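Homoprotocatechuate 2,3-dioxygenase (Brevibacterium fuscum, PDB 4Z6M) probably uses a bound iron(II) ion and dioxygen to cleave the aromatic ring of homoprotocatechuate, as an extradiol dioxygenase would. Local coordinates at residues A[176-184]-A[282-293]. The protein carries 1 engineered substitution. Residues are numbered along the deposited sequence; the frame is centred on the assembly and turned at random.
Sequences RVTEDIQDD and TITWNVHDNQRR
Ile181 and Trp285 sit in register in a parallel beta pair, strand 283-286 adding itself as an outermost strand of one of the chain's two mixed sheets, beside strand 176-182 of the glyoxalase-superfamily domain. The evidence for pairing is five backbone hydrogen bonds, from Ile283 N to Thr178 O through Val287 N to Gln182 O; the straightest, Trp285 N to Asp180 O, reaches 174°.

The tight part lies on the face of Glu179 and Ile181. Ile181 CG2 packs 3.7 Å from Val287 CB, while CD1 rests over one face of the Arg293 guanidinium, 3.8 Å from its CZ. Arg292 and Arg293 both form salt bridges to Glu329, and the side chain of Arg293 lies about 8 Å from the iron(II) ion. Glu179, its CG anti to the carbonyl carbon (chi1 -54°) and its chain extended, runs alongside Trp285: OE1 accepts from NE1 at 2.8 Å, with carboxylate and indole only 9° from coplanar. Tyr273 OH and Ser251 N hold OE2, so both oxygens of this buried carboxylate are satisfied.

On the other face the packing is looser between partly exposed Gln182 and exposed Thr284, where Gln182 CG comes no nearer to Thr284 CG2 than 4.1 Å. Buried Asp180 is tied in by polar bonds: Gln182 NE2 and Arg167 share its OD2, and Thr284 OG1 donates to the syn lone pair of Asp180 OD1 at 2.6 Å.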
loop_
_atom_site.group_PDB
_atom_site.type_symbol
_atom_site.label_atom_id
_atom_site.label_comp_id
_atom_site.label_asym_id
_atom_site.label_seq_id
_atom_site.Cartn_x
_atom_site.Cartn_y
_atom_site.Cartn_z
ATOM N N ARG A 176 31.489 4.106 3.818
ATOM C CA ARG A 176 31.230 4.721 5.115
ATOM C C ARG A 176 30.279 3.824 5.905
ATOM O O ARG A 176 29.205 3.448 5.415
ATOM C CB ARG A 176 30.598 6.110 4.902
ATOM C CG ARG A 176 31.397 7.043 3.965
ATOM C CD ARG A 176 30.688 7.318 2.618
ATOM N NE ARG A 176 31.284 8.424 1.843
ATOM C CZ ARG A 176 30.897 8.816 0.618
ATOM N NH1 ARG A 176 29.905 8.201 -0.036
ATOM N NH2 ARG A 176 31.515 9.840 0.027
ATOM N N VAL A 177 30.678 3.486 7.130
ATOM C CA VAL A 177 29.851 2.627 7.967
ATOM C C VAL A 177 28.631 3.392 8.428
ATOM O O VAL A 177 28.719 4.554 8.819
ATOM C CB VAL A 177 30.644 2.063 9.159
ATOM C CG1 VAL A 177 29.745 1.306 10.126
ATOM C CG2 VAL A 177 31.743 1.154 8.620
ATOM N N THR A 178 27.499 2.723 8.353
ATOM C CA THR A 178 26.227 3.277 8.792
ATOM C C THR A 178 25.777 2.630 10.061
ATOM O O THR A 178 25.449 3.329 10.998
ATOM C CB THR A 178 25.184 3.114 7.674
ATOM O OG1 THR A 178 25.153 1.745 7.258
ATOM C CG2 THR A 178 25.554 3.987 6.528
ATOM N N GLU A 179 25.713 1.307 10.096
ATOM C CA GLU A 179 25.293 0.579 11.284
ATOM C C GLU A 179 26.192 -0.623 11.534
ATOM O O GLU A 179 26.859 -1.109 10.624
ATOM C CB GLU A 179 23.846 0.113 11.139
ATOM C CG GLU A 179 22.888 1.261 10.797
ATOM C CD GLU A 179 21.451 1.010 11.208
ATOM O OE1 GLU A 179 21.254 0.354 12.224
ATOM O OE2 GLU A 179 20.506 1.498 10.523
ATOM N N ASP A 180 26.206 -1.102 12.770
ATOM C CA ASP A 180 26.944 -2.314 13.118
ATOM C C ASP A 180 26.326 -2.997 14.316
ATOM O O ASP A 180 25.428 -2.436 14.972
ATOM C CB ASP A 180 28.440 -2.036 13.269
ATOM C CG ASP A 180 28.810 -1.197 14.454
ATOM O OD1 ASP A 180 27.975 -0.563 15.087
ATOM O OD2 ASP A 180 30.014 -1.113 14.714
ATOM N N ILE A 181 26.783 -4.230 14.545
ATOM C CA ILE A 181 26.332 -5.004 15.689
ATOM C C ILE A 181 27.563 -5.438 16.472
ATOM O O ILE A 181 28.468 -6.042 15.902
ATOM C CB ILE A 181 25.526 -6.254 15.248
ATOM C CG1 ILE A 181 24.222 -5.845 14.566
ATOM C CG2 ILE A 181 25.243 -7.183 16.426
ATOM C CD1 ILE A 181 23.439 -6.993 13.960
ATOM N N GLN A 182 27.556 -5.154 17.771
ATOM C CA GLN A 182 28.657 -5.508 18.673
ATOM C C GLN A 182 28.115 -6.091 19.956
ATOM O O GLN A 182 26.920 -6.024 20.211
ATOM C CB GLN A 182 29.499 -4.270 18.998
ATOM C CG GLN A 182 30.164 -3.647 17.798
ATOM C CD GLN A 182 31.114 -2.537 18.169
ATOM O OE1 GLN A 182 31.789 -2.585 19.209
ATOM N NE2 GLN A 182 31.215 -1.563 17.309
ATOM N N ASP A 183 28.987 -6.637 20.797
ATOM C CA ASP A 183 28.597 -6.923 22.177
ATOM C C ASP A 183 29.423 -6.134 23.169
ATOM O O ASP A 183 30.258 -5.305 22.781
ATOM C CB ASP A 183 28.585 -8.434 22.462
ATOM C CG ASP A 183 29.938 -9.077 22.432
ATOM O OD1 ASP A 183 30.964 -8.356 22.446
ATOM O OD2 ASP A 183 29.971 -10.337 22.401
ATOM N N ASP A 184 29.163 -6.375 24.453
ATOM C CA ASP A 184 29.844 -5.648 25.507
ATOM C C ASP A 184 31.216 -6.228 25.861
ATOM O O ASP A 184 31.847 -5.766 26.827
ATOM C CB ASP A 184 28.955 -5.592 26.770
ATOM C CG ASP A 184 28.703 -6.976 27.424
ATOM O OD1 ASP A 184 29.279 -8.026 27.006
ATOM O OD2 ASP A 184 27.907 -7.001 28.394
ATOM N N THR A 282 26.045 7.216 12.933
ATOM C CA THR A 282 26.177 5.780 12.941
ATOM C C THR A 282 25.326 5.198 14.081
ATOM O O THR A 282 25.016 5.863 15.082
ATOM C CB THR A 282 27.625 5.365 13.121
ATOM O OG1 THR A 282 28.078 5.884 14.372
ATOM C CG2 THR A 282 28.463 5.927 12.017
ATOM N N ILE A 283 24.905 3.968 13.909
ATOM C CA ILE A 283 24.093 3.284 14.910
ATOM C C ILE A 283 24.746 1.935 15.238
ATOM O O ILE A 283 24.999 1.149 14.341
ATOM C CB ILE A 283 22.664 3.032 14.395
ATOM C CG1 ILE A 283 21.991 4.339 13.914
ATOM C CG2 ILE A 283 21.831 2.376 15.486
ATOM C CD1 ILE A 283 20.685 4.162 13.158
ATOM N N THR A 284 24.994 1.667 16.512
ATOM C CA THR A 284 25.505 0.381 16.971
ATOM C C THR A 284 24.445 -0.323 17.806
ATOM O O THR A 284 23.893 0.257 18.748
ATOM C CB THR A 284 26.755 0.553 17.831
ATOM O OG1 THR A 284 27.802 1.163 17.048
ATOM C CG2 THR A 284 27.256 -0.800 18.357
ATOM N N TRP A 285 24.122 -1.549 17.427
ATOM C CA TRP A 285 23.185 -2.393 18.168
ATOM C C TRP A 285 23.935 -3.438 18.963
ATOM O O TRP A 285 24.973 -3.936 18.509
ATOM C CB TRP A 285 22.268 -3.121 17.206
ATOM C CG TRP A 285 21.422 -2.239 16.337
ATOM C CD1 TRP A 285 21.847 -1.468 15.292
ATOM C CD2 TRP A 285 20.004 -2.009 16.445
ATOM N NE1 TRP A 285 20.783 -0.802 14.711
ATOM C CE2 TRP A 285 19.645 -1.109 15.406
ATOM C CE3 TRP A 285 19.000 -2.497 17.291
ATOM C CZ2 TRP A 285 18.340 -0.691 15.203
ATOM C CZ3 TRP A 285 17.687 -2.060 17.079
ATOM C CH2 TRP A 285 17.388 -1.188 16.034
ATOM N N ASN A 286 23.380 -3.825 20.107
ATOM C CA ASN A 286 23.926 -4.959 20.849
ATOM C C ASN A 286 23.455 -6.254 20.219
ATOM O O ASN A 286 22.279 -6.383 19.860
ATOM C CB ASN A 286 23.472 -4.909 22.298
ATOM C CG ASN A 286 24.193 -5.919 23.151
ATOM O OD1 ASN A 286 23.705 -7.035 23.346
ATOM N ND2 ASN A 286 25.346 -5.533 23.685
ATOM N N VAL A 287 24.345 -7.235 20.123
ATOM C CA VAL A 287 24.005 -8.508 19.495
ATOM C C VAL A 287 22.849 -9.237 20.179
ATOM O O VAL A 287 22.192 -10.064 19.565
ATOM C CB VAL A 287 25.269 -9.422 19.417
ATOM C CG1 VAL A 287 25.642 -9.977 20.788
ATOM C CG2 VAL A 287 25.120 -10.509 18.368
ATOM N N HIS A 288 22.644 -8.977 21.476
ATOM C CA HIS A 288 21.591 -9.648 22.223
ATOM C C HIS A 288 20.250 -8.932 22.148
ATOM O O HIS A 288 19.266 -9.430 22.689
ATOM C CB HIS A 288 21.982 -9.847 23.679
ATOM C CG HIS A 288 23.273 -10.575 23.846
ATOM N ND1 HIS A 288 23.379 -11.946 23.796
ATOM C CD2 HIS A 288 24.530 -10.100 24.033
ATOM C CE1 HIS A 288 24.649 -12.285 23.950
ATOM N NE2 HIS A 288 25.368 -11.191 24.083
ATOM N N ASP A 289 20.178 -7.811 21.435
ATOM C CA ASP A 289 18.915 -7.065 21.280
ATOM C C ASP A 289 18.052 -7.774 20.234
ATOM O O ASP A 289 18.413 -7.823 19.051
ATOM C CB ASP A 289 19.268 -5.642 20.833
ATOM C CG ASP A 289 18.058 -4.728 20.685
ATOM O OD1 ASP A 289 16.938 -5.239 20.500
ATOM O OD2 ASP A 289 18.269 -3.504 20.724
ATOM N N ASN A 290 16.958 -8.378 20.678
ATOM C CA ASN A 290 16.116 -9.167 19.811
ATOM C C ASN A 290 15.309 -8.349 18.820
ATOM O O ASN A 290 14.592 -8.943 18.043
ATOM C CB ASN A 290 15.162 -10.034 20.640
ATOM C CG ASN A 290 14.491 -11.112 19.817
ATOM O OD1 ASN A 290 15.152 -11.921 19.154
ATOM N ND2 ASN A 290 13.160 -11.137 19.854
ATOM N N GLN A 291 15.458 -7.027 18.799
ATOM C CA GLN A 291 14.877 -6.201 17.737
ATOM C C GLN A 291 15.879 -5.728 16.683
ATOM O O GLN A 291 15.509 -4.972 15.783
ATOM C CB GLN A 291 14.098 -5.006 18.317
ATOM C CG GLN A 291 12.942 -5.418 19.212
ATOM C CD GLN A 291 11.989 -4.309 19.677
ATOM O OE1 GLN A 291 11.086 -4.572 20.463
ATOM N NE2 GLN A 291 12.208 -3.088 19.252
ATOM N N ARG A 292 17.129 -6.193 16.759
ATOM C CA ARG A 292 18.160 -5.626 15.896
ATOM C C ARG A 292 18.036 -6.136 14.454
ATOM O O ARG A 292 18.346 -5.394 13.537
ATOM C CB ARG A 292 19.552 -5.912 16.434
ATOM C CG ARG A 292 20.016 -7.352 16.179
ATOM C CD ARG A 292 21.128 -7.875 17.089
ATOM N NE ARG A 292 21.446 -9.243 16.699
ATOM C CZ ARG A 292 20.674 -10.275 16.998
ATOM N NH1 ARG A 292 19.616 -10.120 17.779
ATOM N NH2 ARG A 292 20.975 -11.478 16.538
ATOM N N ARG A 293 17.672 -7.412 14.269
ATOM C CA ARG A 293 17.637 -8.000 12.919
ATOM C C ARG A 293 16.210 -8.066 12.381
ATOM O O ARG A 293 15.954 -7.722 11.221
ATOM C CB ARG A 293 18.300 -9.381 12.929
ATOM C CG ARG A 293 19.819 -9.282 12.973
ATOM C CD ARG A 293 20.513 -10.541 12.522
ATOM N NE ARG A 293 21.969 -10.400 12.515
ATOM C CZ ARG A 293 22.685 -9.879 11.532
ATOM N NH1 ARG A 293 22.118 -9.377 10.451
ATOM N NH2 ARG A 293 24.002 -9.878 11.620
HETATM O O HOH W 1 28.149 -11.331 24.376
#